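Local coordinates for membrane lipoprotein family protein (Aeropyrum pernix, PDB 4PEV), which binds adenosine and probably serves as the solute-binding lipoprotein of an ABC transporter that takes up nucleosides, at residues E184-V190 / Q246-Y252; E392-V396 / E417-E421; I53-F59 / V86-T92; I339-E344 / P358-V362; I295-R300 / G329-S334. One frame throughout, in Å; residues are numbered along the deposited sequence.

Overall arrangement
All five contacts follow one another along the chain; none nests in another and none crosses. From the N terminus, contact 3 closes the first beta-alpha-beta unit, at the edge of the parallel sheet. Contact 1 closes a longer loop in the mixed sheet, through helices 196-214 and 233-245. Contact 5 adds the last, antiparallel strand to that mixed sheet and carries a lysine of the adenosine site. Contact 4 follows at once: Ile339 touches Ser334, and two helices pair beyond the edge strand. Contact 2 closes the C-terminal tail. The centres of contacts 1 and 3 are about 38 Å apart, on opposite sides of the chain's centre.

Contact 1. Residues E184-V190 / Q246-Y252; sequences EAKAGAV and QGVRVFY
Lys186 O receives two backbone N-H groups, Arg249 N at 2.8 Å and Val250 N at 3.2 Å. This forked grip marks a beta bulge: the register of the parallel strands 186-190 and 248-252 slips by one residue after Lys186. The inner end is tightly packed. Val248 CG1 lies anti to its own backbone N (chi1 180°). That places it 3.8 Å from Gly188 CA and over one face of the Phe251 ring, near the rim. Gly188 suits this spot, since a side chain there would run into Val248 CG1. Met243 of helix 233-245 packs on the same side. On the other side, Tyr252 meets Tyr205 and bonds Gln281 through its hydroxyl.

The outer end is looser. The Lys186 chain runs extended past Gly247, and NZ makes a weak bond to Gln246 O at 3.2 Å. NZ also has a long, weak ion pair with Glu221. Gly247 closes a Schellman motif at the end of helix 233-245. With an alanine here in place of the lysine, Gln246 O would probably lose this donor and Glu221 its distant mate. The chemistry suggests a positive charge that partly offsets the negative end of the helix.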
# COMPACT_ATOMS: atom_id res chain seq x y z
N GLU C 184 22.53 -10.22 13.88
CA GLU C 184 22.00 -8.91 13.54
C GLU C 184 20.91 -8.98 12.46
O GLU C 184 21.01 -9.74 11.49
CB GLU C 184 23.17 -7.96 13.21
CG GLU C 184 22.87 -6.80 12.29
CD GLU C 184 23.37 -7.09 10.89
OE1 GLU C 184 22.54 -7.46 10.04
OE2 GLU C 184 24.59 -6.97 10.66
N ALA C 185 19.85 -8.20 12.67
CA ALA C 185 18.63 -8.26 11.88
C ALA C 185 18.20 -6.86 11.54
O ALA C 185 17.88 -6.08 12.43
CB ALA C 185 17.52 -8.93 12.67
N LYS C 186 18.15 -6.55 10.24
CA LYS C 186 17.67 -5.25 9.79
C LYS C 186 16.22 -5.27 9.30
O LYS C 186 15.67 -6.32 8.96
CB LYS C 186 18.56 -4.72 8.69
CG LYS C 186 20.02 -4.75 9.07
CD LYS C 186 20.86 -4.19 7.94
CE LYS C 186 22.30 -4.60 8.11
NZ LYS C 186 23.09 -4.04 6.98
N ALA C 187 15.61 -4.09 9.29
CA ALA C 187 14.31 -3.89 8.66
C ALA C 187 14.56 -3.61 7.19
O ALA C 187 15.68 -3.29 6.79
CB ALA C 187 13.56 -2.74 9.31
N GLY C 188 13.53 -3.75 6.37
CA GLY C 188 13.72 -3.63 4.94
C GLY C 188 12.44 -3.37 4.21
O GLY C 188 11.36 -3.43 4.80
N ALA C 189 12.56 -3.06 2.93
CA ALA C 189 11.41 -2.91 2.06
C ALA C 189 11.83 -3.14 0.64
O ALA C 189 12.87 -2.65 0.22
CB ALA C 189 10.81 -1.52 2.19
N VAL C 190 11.02 -3.91 -0.09
CA VAL C 190 11.20 -4.09 -1.52
C VAL C 190 10.11 -3.26 -2.16
O VAL C 190 8.92 -3.53 -1.96
CB VAL C 190 11.06 -5.56 -1.95
CG1 VAL C 190 11.26 -5.68 -3.46
CG2 VAL C 190 12.06 -6.44 -1.19
N GLN C 246 22.48 -9.43 3.22
CA GLN C 246 22.93 -8.19 3.88
C GLN C 246 22.26 -8.00 5.27
O GLN C 246 22.20 -6.89 5.81
CB GLN C 246 22.59 -6.99 2.99
CG GLN C 246 23.11 -7.06 1.55
CD GLN C 246 22.27 -6.23 0.57
OE1 GLN C 246 21.40 -5.45 0.96
NE2 GLN C 246 22.53 -6.43 -0.72
N GLY C 247 21.72 -9.09 5.83
CA GLY C 247 21.13 -9.09 7.18
C GLY C 247 19.71 -8.56 7.35
O GLY C 247 19.25 -8.40 8.49
N VAL C 248 19.00 -8.29 6.26
CA VAL C 248 17.60 -7.86 6.39
C VAL C 248 16.78 -9.06 6.80
O VAL C 248 16.89 -10.12 6.19
CB VAL C 248 17.01 -7.29 5.09
CG1 VAL C 248 15.56 -6.88 5.32
CG2 VAL C 248 17.81 -6.09 4.61
N ARG C 249 15.98 -8.89 7.84
CA ARG C 249 15.17 -9.98 8.38
C ARG C 249 13.67 -9.66 8.46
O ARG C 249 12.85 -10.56 8.63
CB ARG C 249 15.69 -10.35 9.77
CG ARG C 249 17.04 -11.05 9.75
CD ARG C 249 16.92 -12.49 9.28
NE ARG C 249 18.15 -13.24 9.51
CZ ARG C 249 18.41 -13.94 10.60
NH1 ARG C 249 17.53 -13.99 11.58
NH2 ARG C 249 19.56 -14.58 10.71
N VAL C 250 13.31 -8.39 8.33
CA VAL C 250 11.93 -7.99 8.31
C VAL C 250 11.69 -7.21 7.03
O VAL C 250 12.41 -6.24 6.75
CB VAL C 250 11.61 -7.11 9.51
CG1 VAL C 250 10.12 -6.78 9.54
CG2 VAL C 250 12.06 -7.81 10.78
N PHE C 251 10.67 -7.62 6.28
CA PHE C 251 10.51 -7.24 4.88
C PHE C 251 9.16 -6.62 4.58
O PHE C 251 8.18 -7.35 4.41
CB PHE C 251 10.63 -8.48 4.02
CG PHE C 251 12.02 -8.91 3.78
CD1 PHE C 251 12.63 -9.79 4.65
CD2 PHE C 251 12.71 -8.44 2.69
CE1 PHE C 251 13.92 -10.21 4.42
CE2 PHE C 251 14.00 -8.84 2.46
CZ PHE C 251 14.61 -9.73 3.33
N TYR C 252 9.11 -5.29 4.45
CA TYR C 252 7.87 -4.58 4.11
C TYR C 252 7.62 -4.57 2.61
O TYR C 252 8.46 -4.11 1.84
CB TYR C 252 7.96 -3.14 4.61
CG TYR C 252 6.71 -2.32 4.53
CD1 TYR C 252 5.45 -2.91 4.55
CD2 TYR C 252 6.79 -0.93 4.52
CE1 TYR C 252 4.30 -2.12 4.50
CE2 TYR C 252 5.66 -0.13 4.49
CZ TYR C 252 4.42 -0.72 4.48
OH TYR C 252 3.31 0.08 4.43

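Contact 2. Residues E392-V396 / E417-E421; sequences EIKFV and EAALE
Ile393 meets Leu420 first, with CG2 3.9 Å from Leu420 CD2. Lys394 comes next, and its side chain crosses that of Glu421. Only the aliphatic part touches: Lys394 CD lies 3.4 Å from Glu421 OE1. The charged ends stay apart, with Lys394 NZ 5.6 Å from Glu421 OE2. The backbone of Lys394 is joined to the tail by a weak bond from Glu421 N to Lys394 O. Phe395 forms a single backbone bridge with Leu420. Its CG lies beside the backbone N and anti to the carbonyl carbon (chi1 -64°), which sets the side chain alongside the leucine. Leu420 CD2 sits over one ring face, a CH-pi contact 4.1 Å from the centroid of the Phe395 ring. At Val396 the backbone N donates to Ala419 O at 2.8 Å. A water also donates to Ala419 O.

The contact holds the last modelled residues, after helix 401-412. Ile393 packs on helix 375-389. Phe395 reaches Gln160 and Ser164 of helix 159-181, and its ring meets Tyr207 of helix 196-214 edge-to-face.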
# COMPACT_ATOMS: atom_id res chain seq x y z
N GLU C 392 -1.72 16.60 16.30
CA GLU C 392 -0.46 17.00 16.93
C GLU C 392 0.73 16.69 16.01
O GLU C 392 1.78 17.30 16.14
CB GLU C 392 -0.29 16.31 18.29
CG GLU C 392 0.87 16.84 19.13
CD GLU C 392 1.44 15.79 20.09
OE1 GLU C 392 2.69 15.73 20.23
OE2 GLU C 392 0.64 15.04 20.70
N ILE C 393 0.56 15.72 15.10
CA ILE C 393 1.57 15.39 14.08
C ILE C 393 0.95 15.36 12.67
O ILE C 393 -0.14 14.81 12.46
CB ILE C 393 2.26 14.04 14.41
CG1 ILE C 393 3.56 14.28 15.17
CG2 ILE C 393 2.58 13.23 13.15
CD1 ILE C 393 4.32 13.01 15.54
N LYS C 394 1.66 15.97 11.73
CA LYS C 394 1.28 15.95 10.32
C LYS C 394 2.56 15.95 9.49
O LYS C 394 3.44 16.79 9.67
CB LYS C 394 0.39 17.14 9.96
CG LYS C 394 -0.33 17.04 8.61
CD LYS C 394 -0.92 18.39 8.18
CE LYS C 394 -1.74 18.31 6.90
NZ LYS C 394 -2.95 17.45 7.07
N PHE C 395 2.65 14.99 8.57
CA PHE C 395 3.82 14.87 7.71
C PHE C 395 3.77 15.88 6.56
O PHE C 395 2.71 16.41 6.23
CB PHE C 395 3.89 13.45 7.14
CG PHE C 395 4.10 12.38 8.18
CD1 PHE C 395 3.02 11.78 8.81
CD2 PHE C 395 5.38 11.95 8.51
CE1 PHE C 395 3.21 10.79 9.76
CE2 PHE C 395 5.58 10.96 9.46
CZ PHE C 395 4.49 10.38 10.09
N VAL C 396 4.92 16.14 5.95
CA VAL C 396 5.01 17.01 4.77
C VAL C 396 4.92 16.16 3.51
O VAL C 396 5.52 15.09 3.45
CB VAL C 396 6.33 17.82 4.73
CG1 VAL C 396 6.22 18.97 3.74
CG2 VAL C 396 6.69 18.36 6.11
N GLU C 417 12.18 15.62 12.86
CA GLU C 417 11.27 16.76 12.67
C GLU C 417 11.25 17.27 11.21
O GLU C 417 10.34 18.01 10.82
CB GLU C 417 11.59 17.89 13.66
CG GLU C 417 11.29 17.55 15.12
CD GLU C 417 11.94 18.51 16.12
OE1 GLU C 417 12.20 18.09 17.28
OE2 GLU C 417 12.22 19.68 15.77
N ALA C 418 12.25 16.86 10.41
CA ALA C 418 12.32 17.18 8.97
C ALA C 418 11.11 16.69 8.19
O ALA C 418 10.71 17.32 7.22
CB ALA C 418 13.60 16.62 8.36
N ALA C 419 10.55 15.55 8.60
CA ALA C 419 9.39 14.95 7.94
C ALA C 419 8.05 15.62 8.26
O ALA C 419 7.06 15.38 7.56
CB ALA C 419 9.32 13.47 8.29
N LEU C 420 8.01 16.46 9.30
CA LEU C 420 6.78 17.07 9.79
C LEU C 420 6.74 18.58 9.53
O LEU C 420 7.63 19.14 8.89
CB LEU C 420 6.66 16.82 11.29
CG LEU C 420 6.89 15.38 11.75
CD1 LEU C 420 7.05 15.27 13.26
CD2 LEU C 420 5.73 14.52 11.27
N GLU C 421 5.70 19.23 10.04
CA GLU C 421 5.55 20.68 9.94
C GLU C 421 5.78 21.35 11.29
O GLU C 421 6.15 22.53 11.36
CB GLU C 421 4.15 21.00 9.42
CG GLU C 421 3.83 20.41 8.05
CD GLU C 421 2.33 20.39 7.75
OE1 GLU C 421 1.53 20.66 8.68
OE2 GLU C 421 1.94 20.10 6.60
O HOH W 1 6.57 13.61 5.17

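Contact 3. Residues I53-F59 / V86-T92; sequences ISVLVLF and VDVVFQT
Val57 lies side by side with Phe90, its CB 3.7 Å from Phe90 CD1. The two strands, 54-59 and 87-91, belong to a beta-alpha-beta unit whose helix 69-84 packs on these same residues. The fold is consistent with a type I periplasmic binding protein, and strand 87-91 is one of the two edge strands of its sheet within this chain. Backbone hydrogen bonds of the parallel pair run from Asp87 N to Ile53 O through to Phe59 N to Gln91 O; the one from Gln91 N to Val57 O is weak. On the face toward helix 69-84, Val88 CG1 covers the rim of one Phe90 face, and Arg64 makes a cation-pi contact with that ring. The Phe59 and Phe90 rings meet rim to rim, their planes only 5° apart. On the opposite face, under helix 99-108, Leu56 CD1 reaches Val89 CG1 at 3.7 Å. There Gln91, extended with CG anti to N (chi1 -176°), runs alongside Leu58. Phe59 precedes the adenosine-binding Asp60 and packs on Asn70, another binding residue. Thr92 OG1 lies at the edge of the Phe59 ring, 3.7 Å from Phe59 CD2.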
# COMPACT_ATOMS: atom_id res chain seq x y z
N ILE C 53 -26.06 2.52 -14.99
CA ILE C 53 -24.84 3.31 -14.93
C ILE C 53 -23.59 2.47 -15.24
O ILE C 53 -23.46 1.32 -14.84
CB ILE C 53 -24.76 4.05 -13.58
CG1 ILE C 53 -25.58 5.34 -13.68
CG2 ILE C 53 -23.32 4.40 -13.17
CD1 ILE C 53 -25.88 5.98 -12.35
N SER C 54 -22.66 3.09 -15.95
CA SER C 54 -21.59 2.39 -16.63
C SER C 54 -20.25 2.97 -16.20
O SER C 54 -20.04 4.18 -16.25
CB SER C 54 -21.81 2.58 -18.12
OG SER C 54 -20.71 2.10 -18.84
N VAL C 55 -19.33 2.10 -15.77
CA VAL C 55 -18.05 2.54 -15.22
C VAL C 55 -16.92 1.79 -15.89
O VAL C 55 -17.03 0.60 -16.18
CB VAL C 55 -17.97 2.33 -13.69
CG1 VAL C 55 -16.63 2.80 -13.14
CG2 VAL C 55 -19.07 3.08 -12.97
N LEU C 56 -15.83 2.52 -16.15
CA LEU C 56 -14.61 1.94 -16.68
C LEU C 56 -13.57 2.05 -15.60
O LEU C 56 -13.33 3.14 -15.07
CB LEU C 56 -14.14 2.68 -17.92
CG LEU C 56 -12.88 2.12 -18.59
CD1 LEU C 56 -13.09 0.72 -19.15
CD2 LEU C 56 -12.42 3.06 -19.68
N VAL C 57 -12.96 0.92 -15.25
CA VAL C 57 -11.85 0.89 -14.33
C VAL C 57 -10.62 0.59 -15.14
O VAL C 57 -10.54 -0.44 -15.83
CB VAL C 57 -12.00 -0.18 -13.25
CG1 VAL C 57 -10.76 -0.18 -12.34
CG2 VAL C 57 -13.27 0.06 -12.44
N LEU C 58 -9.67 1.50 -15.05
CA LEU C 58 -8.59 1.58 -15.99
C LEU C 58 -7.32 1.46 -15.16
O LEU C 58 -6.95 2.38 -14.44
CB LEU C 58 -8.72 2.91 -16.74
CG LEU C 58 -8.12 3.16 -18.13
CD1 LEU C 58 -7.99 1.92 -19.00
CD2 LEU C 58 -8.94 4.22 -18.85
N PHE C 59 -6.70 0.29 -15.22
CA PHE C 59 -5.51 0.02 -14.46
C PHE C 59 -4.29 0.65 -15.08
O PHE C 59 -4.26 1.05 -16.25
CB PHE C 59 -5.29 -1.49 -14.28
CG PHE C 59 -6.37 -2.17 -13.47
CD1 PHE C 59 -6.56 -1.85 -12.12
CD2 PHE C 59 -7.21 -3.11 -14.06
CE1 PHE C 59 -7.57 -2.46 -11.37
CE2 PHE C 59 -8.21 -3.74 -13.32
CZ PHE C 59 -8.40 -3.41 -11.98
N VAL C 86 -24.47 -1.19 -11.01
CA VAL C 86 -23.77 -0.58 -12.14
C VAL C 86 -23.03 -1.63 -12.99
O VAL C 86 -22.76 -2.74 -12.52
CB VAL C 86 -22.79 0.54 -11.70
CG1 VAL C 86 -23.29 1.25 -10.45
CG2 VAL C 86 -21.40 0.03 -11.43
N ASP C 87 -22.73 -1.28 -14.25
CA ASP C 87 -21.89 -2.11 -15.14
C ASP C 87 -20.46 -1.66 -15.02
O ASP C 87 -20.17 -0.48 -15.22
CB ASP C 87 -22.29 -2.00 -16.61
CG ASP C 87 -23.77 -2.20 -16.84
OD1 ASP C 87 -24.44 -2.90 -16.03
OD2 ASP C 87 -24.29 -1.63 -17.84
N VAL C 88 -19.57 -2.58 -14.69
CA VAL C 88 -18.15 -2.29 -14.66
C VAL C 88 -17.44 -3.00 -15.82
O VAL C 88 -17.72 -4.15 -16.12
CB VAL C 88 -17.55 -2.68 -13.30
CG1 VAL C 88 -16.04 -2.50 -13.29
CG2 VAL C 88 -18.16 -1.82 -12.20
N VAL C 89 -16.55 -2.27 -16.49
CA VAL C 89 -15.61 -2.84 -17.45
C VAL C 89 -14.21 -2.55 -16.91
O VAL C 89 -13.93 -1.43 -16.51
CB VAL C 89 -15.74 -2.16 -18.82
CG1 VAL C 89 -14.63 -2.62 -19.76
CG2 VAL C 89 -17.10 -2.43 -19.42
N PHE C 90 -13.35 -3.56 -16.88
CA PHE C 90 -11.94 -3.37 -16.50
C PHE C 90 -11.13 -3.27 -17.76
O PHE C 90 -11.56 -3.71 -18.82
CB PHE C 90 -11.43 -4.51 -15.64
CG PHE C 90 -12.18 -4.67 -14.36
CD1 PHE C 90 -11.90 -3.86 -13.27
CD2 PHE C 90 -13.18 -5.62 -14.24
CE1 PHE C 90 -12.59 -4.00 -12.09
CE2 PHE C 90 -13.88 -5.77 -13.06
CZ PHE C 90 -13.58 -4.97 -11.98
N GLN C 91 -9.95 -2.68 -17.66
CA GLN C 91 -9.09 -2.55 -18.82
C GLN C 91 -7.65 -2.27 -18.40
O GLN C 91 -7.40 -1.46 -17.49
CB GLN C 91 -9.61 -1.43 -19.72
CG GLN C 91 -8.83 -1.29 -21.01
CD GLN C 91 -9.45 -0.28 -21.94
OE1 GLN C 91 -10.67 -0.10 -21.97
NE2 GLN C 91 -8.61 0.39 -22.71
N THR C 92 -6.71 -2.94 -19.07
CA THR C 92 -5.29 -2.86 -18.71
C THR C 92 -4.46 -2.55 -19.96
O THR C 92 -4.32 -3.41 -20.84
CB THR C 92 -4.80 -4.18 -18.06
OG1 THR C 92 -5.77 -4.65 -17.11
CG2 THR C 92 -3.47 -3.96 -17.36

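Contact 4. Residues I339-E344 / P358-V362; sequences IRYFAE and PEKVV
Residues Ile339-Glu344 and Pro358-Val362 form a helix-helix contact with apolar side chains in the middle and a salt bridge at its margin. Their helices, 336-348 and 358-372, follow edge strand 331-333 of the mixed sheet, in what is consistent with a type I periplasmic binding fold. The segments run roughly antiparallel, at 142°. Ile339 CG2 touches two valines, 3.8 Å from Val361 CG1 and equally near Val362 CG2. Ala343 CB faces the first turn of the second helix, 3.7 Å from Pro358 CA. A small residue here is consistent with the close approach of the backbones.

Arg340 leaves the helix with CG anti to N (chi1 -171°), then bends at chi3. This turns its guanidinium beside Glu359, the two flat groups nearly coplanar. Glu359 OE1 comes in at the guanidinium edge, near its plane, 2.6 Å from Arg340 NH1; the hydrogen bond within this salt bridge is weak in angle. Glu363 lies close to Glu359, so the arginine probably eases a like-charge pair. A leucine in its place is likely to leave Glu359 without this mate beside Glu363. Further along, the proline ring crosses Glu344 at about a right angle, with Pro358 CG 4.0 Å from Glu344 CG.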
# COMPACT_ATOMS: atom_id res chain seq x y z
N ILE C 339 -8.25 -9.75 8.65
CA ILE C 339 -7.45 -10.91 8.27
C ILE C 339 -8.32 -12.06 7.80
O ILE C 339 -8.03 -12.69 6.78
CB ILE C 339 -6.57 -11.40 9.44
CG1 ILE C 339 -5.46 -10.39 9.71
CG2 ILE C 339 -5.93 -12.75 9.15
CD1 ILE C 339 -4.78 -10.59 11.05
N ARG C 340 -9.38 -12.33 8.56
CA ARG C 340 -10.29 -13.42 8.24
C ARG C 340 -11.09 -13.08 6.97
O ARG C 340 -11.34 -13.95 6.16
CB ARG C 340 -11.23 -13.72 9.42
CG ARG C 340 -12.06 -14.99 9.24
CD ARG C 340 -12.92 -15.35 10.45
NE ARG C 340 -13.02 -14.27 11.44
CZ ARG C 340 -12.48 -14.28 12.67
NH1 ARG C 340 -11.81 -15.34 13.12
NH2 ARG C 340 -12.63 -13.22 13.48
N TYR C 341 -11.47 -11.82 6.80
CA TYR C 341 -12.25 -11.41 5.63
C TYR C 341 -11.57 -11.69 4.30
O TYR C 341 -12.19 -12.20 3.36
CB TYR C 341 -12.55 -9.92 5.73
CG TYR C 341 -13.17 -9.32 4.50
CD1 TYR C 341 -14.54 -9.46 4.24
CD2 TYR C 341 -12.41 -8.56 3.62
CE1 TYR C 341 -15.11 -8.87 3.12
CE2 TYR C 341 -12.97 -7.97 2.51
CZ TYR C 341 -14.32 -8.13 2.26
OH TYR C 341 -14.86 -7.53 1.15
N PHE C 342 -10.28 -11.35 4.23
CA PHE C 342 -9.51 -11.57 3.01
C PHE C 342 -9.15 -13.00 2.88
O PHE C 342 -9.01 -13.49 1.77
CB PHE C 342 -8.25 -10.70 2.99
CG PHE C 342 -8.55 -9.28 2.70
CD1 PHE C 342 -8.85 -8.89 1.41
CD2 PHE C 342 -8.61 -8.35 3.72
CE1 PHE C 342 -9.17 -7.58 1.13
CE2 PHE C 342 -8.91 -7.03 3.45
CZ PHE C 342 -9.20 -6.64 2.15
N ALA C 343 -9.00 -13.69 4.00
CA ALA C 343 -8.79 -15.13 3.99
C ALA C 343 -10.03 -15.86 3.45
O ALA C 343 -9.90 -16.81 2.68
CB ALA C 343 -8.42 -15.62 5.38
N GLU C 344 -11.23 -15.40 3.83
CA GLU C 344 -12.50 -15.90 3.27
C GLU C 344 -12.52 -15.69 1.75
O GLU C 344 -12.83 -16.61 1.00
CB GLU C 344 -13.72 -15.19 3.92
CG GLU C 344 -13.99 -15.60 5.37
CD GLU C 344 -14.90 -14.64 6.17
OE1 GLU C 344 -15.54 -13.74 5.58
OE2 GLU C 344 -14.98 -14.80 7.42
N PRO C 358 -9.73 -19.89 6.78
CA PRO C 358 -9.73 -18.52 7.32
C PRO C 358 -9.54 -18.47 8.83
O PRO C 358 -8.78 -17.64 9.31
CB PRO C 358 -11.12 -18.00 6.97
CG PRO C 358 -11.54 -18.78 5.79
CD PRO C 358 -10.85 -20.12 5.85
N GLU C 359 -10.21 -19.36 9.56
CA GLU C 359 -10.05 -19.41 11.01
C GLU C 359 -8.61 -19.81 11.43
O GLU C 359 -8.01 -19.19 12.33
CB GLU C 359 -11.12 -20.33 11.63
CG GLU C 359 -11.15 -20.33 13.17
CD GLU C 359 -10.97 -18.95 13.78
OE1 GLU C 359 -11.47 -17.96 13.18
OE2 GLU C 359 -10.32 -18.84 14.86
N LYS C 360 -8.04 -20.82 10.75
CA LYS C 360 -6.67 -21.23 11.04
C LYS C 360 -5.65 -20.13 10.69
O LYS C 360 -4.65 -19.97 11.38
CB LYS C 360 -6.35 -22.56 10.34
CG LYS C 360 -4.98 -23.18 10.64
CD LYS C 360 -4.59 -23.17 12.13
CE LYS C 360 -4.75 -24.51 12.84
NZ LYS C 360 -3.54 -25.37 12.69
N VAL C 361 -5.91 -19.34 9.65
CA VAL C 361 -5.02 -18.23 9.29
C VAL C 361 -4.92 -17.21 10.42
O VAL C 361 -3.84 -16.73 10.72
CB VAL C 361 -5.46 -17.51 8.00
CG1 VAL C 361 -4.81 -16.14 7.86
CG2 VAL C 361 -5.14 -18.36 6.77
N VAL C 362 -6.05 -16.87 11.04
CA VAL C 362 -6.03 -15.90 12.13
C VAL C 362 -5.29 -16.44 13.34
O VAL C 362 -4.45 -15.75 13.93
CB VAL C 362 -7.45 -15.49 12.56
CG1 VAL C 362 -7.40 -14.48 13.69
CG2 VAL C 362 -8.20 -14.89 11.39

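Contact 5. Residues I295-R300 / G329-S334; sequences ISGLKR and GGLGLS. With ADN (adenosine), chain F.
Lys299 starts with CG anti to N and then bends at chi2 (140°) and chi3 (100°), which carries it past Leu331 and up to the adenosine ribose. Strands 295-299 and 331-333 are antiparallel here, and the second is the last strand of the mixed sheet in one lobe of what looks like a type I periplasmic binding fold. Lys299 and Leu331 point the same way, with Lys299 CG 4.0 Å from Leu331 CD2. Beyond the leucine, Lys299 NZ donates to the adenosine O2' at 3.1 Å and makes a weak bond to O3'. It also forms salt bridges with Asp142 and Glu159. Asp142 bonds adenosine too, so lysine and aspartate hold each other as well as the ligand.

Leu298 points to the other face of the sheet. Its CG lies beside the backbone N (chi1 -60°), and CD1 packs 3.5 Å from Leu333 O. The glycine opposite it, Gly332, takes Leu298 N on its carbonyl O at 2.8 Å. At the far end Arg300, the N-cap of helix 301-313, donates its N to Gly330 O at 2.9 Å. Its guanidinium turns away to a salt bridge with Asp302. At the other end the two serine hydroxyls share Glu286, one carboxylate oxygen each. Between those serines the backbones join, Ser334 N lying 3.0 Å from Ser296 O.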
# COMPACT_ATOMS: atom_id res chain seq x y z
N ILE C 295 1.78 -9.21 9.50
CA ILE C 295 0.89 -8.07 9.56
C ILE C 295 0.84 -7.39 8.20
O ILE C 295 1.68 -7.63 7.36
CB ILE C 295 1.34 -7.06 10.65
CG1 ILE C 295 0.20 -6.09 11.02
CG2 ILE C 295 2.57 -6.28 10.21
CD1 ILE C 295 0.22 -5.67 12.48
N SER C 296 -0.16 -6.53 7.98
CA SER C 296 -0.28 -5.82 6.71
C SER C 296 -0.68 -4.37 6.93
O SER C 296 -1.60 -4.09 7.71
CB SER C 296 -1.31 -6.51 5.80
OG SER C 296 -0.99 -7.88 5.56
N GLY C 297 -0.00 -3.46 6.25
CA GLY C 297 -0.51 -2.09 6.12
C GLY C 297 -1.72 -2.11 5.20
O GLY C 297 -1.70 -2.77 4.17
N LEU C 298 -2.78 -1.41 5.57
CA LEU C 298 -3.99 -1.40 4.74
C LEU C 298 -4.14 -0.09 4.05
O LEU C 298 -3.87 0.95 4.64
CB LEU C 298 -5.25 -1.62 5.57
CG LEU C 298 -5.32 -2.92 6.34
CD1 LEU C 298 -6.48 -2.86 7.31
CD2 LEU C 298 -5.46 -4.10 5.38
N LYS C 299 -4.59 -0.14 2.81
CA LYS C 299 -4.91 1.05 2.04
C LYS C 299 -6.26 0.77 1.41
O LYS C 299 -6.38 -0.15 0.60
CB LYS C 299 -3.85 1.30 0.99
CG LYS C 299 -4.07 2.57 0.19
CD LYS C 299 -2.78 3.35 -0.09
CE LYS C 299 -2.24 3.10 -1.49
NZ LYS C 299 -1.07 3.97 -1.79
N ARG C 300 -7.27 1.54 1.80
CA ARG C 300 -8.64 1.26 1.39
C ARG C 300 -8.99 1.84 0.03
O ARG C 300 -9.89 2.67 -0.11
CB ARG C 300 -9.62 1.74 2.46
CG ARG C 300 -9.36 1.15 3.84
CD ARG C 300 -9.23 -0.37 3.81
NE ARG C 300 -10.41 -0.99 3.22
CZ ARG C 300 -11.51 -1.31 3.90
NH1 ARG C 300 -11.58 -1.11 5.19
NH2 ARG C 300 -12.54 -1.86 3.28
N GLY C 329 -10.27 6.15 8.43
CA GLY C 329 -10.33 4.72 8.14
C GLY C 329 -9.66 4.35 6.83
O GLY C 329 -9.63 3.18 6.45
N GLY C 330 -9.10 5.34 6.14
CA GLY C 330 -8.53 5.12 4.80
C GLY C 330 -7.25 4.30 4.83
O GLY C 330 -6.91 3.61 3.87
N LEU C 331 -6.54 4.39 5.95
CA LEU C 331 -5.35 3.59 6.21
C LEU C 331 -5.50 2.89 7.56
O LEU C 331 -6.24 3.36 8.42
CB LEU C 331 -4.10 4.47 6.20
CG LEU C 331 -3.93 5.35 4.96
CD1 LEU C 331 -2.72 6.24 5.13
CD2 LEU C 331 -3.81 4.50 3.69
N GLY C 332 -4.81 1.78 7.75
CA GLY C 332 -4.87 1.07 9.00
C GLY C 332 -3.91 -0.10 9.03
O GLY C 332 -3.17 -0.30 8.07
N LEU C 333 -3.91 -0.84 10.14
CA LEU C 333 -3.22 -2.11 10.23
C LEU C 333 -4.22 -3.24 10.26
O LEU C 333 -5.37 -3.09 10.67
CB LEU C 333 -2.36 -2.18 11.49
CG LEU C 333 -1.20 -1.20 11.64
CD1 LEU C 333 -0.52 -1.43 12.97
CD2 LEU C 333 -0.18 -1.36 10.52
N SER C 334 -3.73 -4.38 9.83
CA SER C 334 -4.47 -5.61 9.77
C SER C 334 -4.87 -6.11 11.17
O SER C 334 -3.99 -6.40 11.97
CB SER C 334 -3.55 -6.62 9.07
OG SER C 334 -4.21 -7.79 8.71
O5' ADN F . 2.00 -2.12 -3.32
C5' ADN F . 2.51 -0.94 -2.68
C4' ADN F . 2.07 0.39 -3.30
O4' ADN F . 2.59 0.56 -4.63
C3' ADN F . 0.57 0.63 -3.46
O3' ADN F . -0.04 1.04 -2.23
C2' ADN F . 0.53 1.69 -4.56
O2' ADN F . 0.74 3.02 -4.07
C1' ADN F . 1.68 1.29 -5.44
N9 ADN F . 1.24 0.42 -6.54
C8 ADN F . 0.99 -0.92 -6.49
N7 ADN F . 0.61 -1.40 -7.70
C5 ADN F . 0.62 -0.35 -8.55
C6 ADN F . 0.33 -0.12 -9.98
N6 ADN F . -0.07 -1.14 -10.76
N1 ADN F . 0.46 1.14 -10.47
C2 ADN F . 0.84 2.18 -9.70
N3 ADN F . 1.12 2.05 -8.40
C4 ADN F . 1.03 0.84 -7.78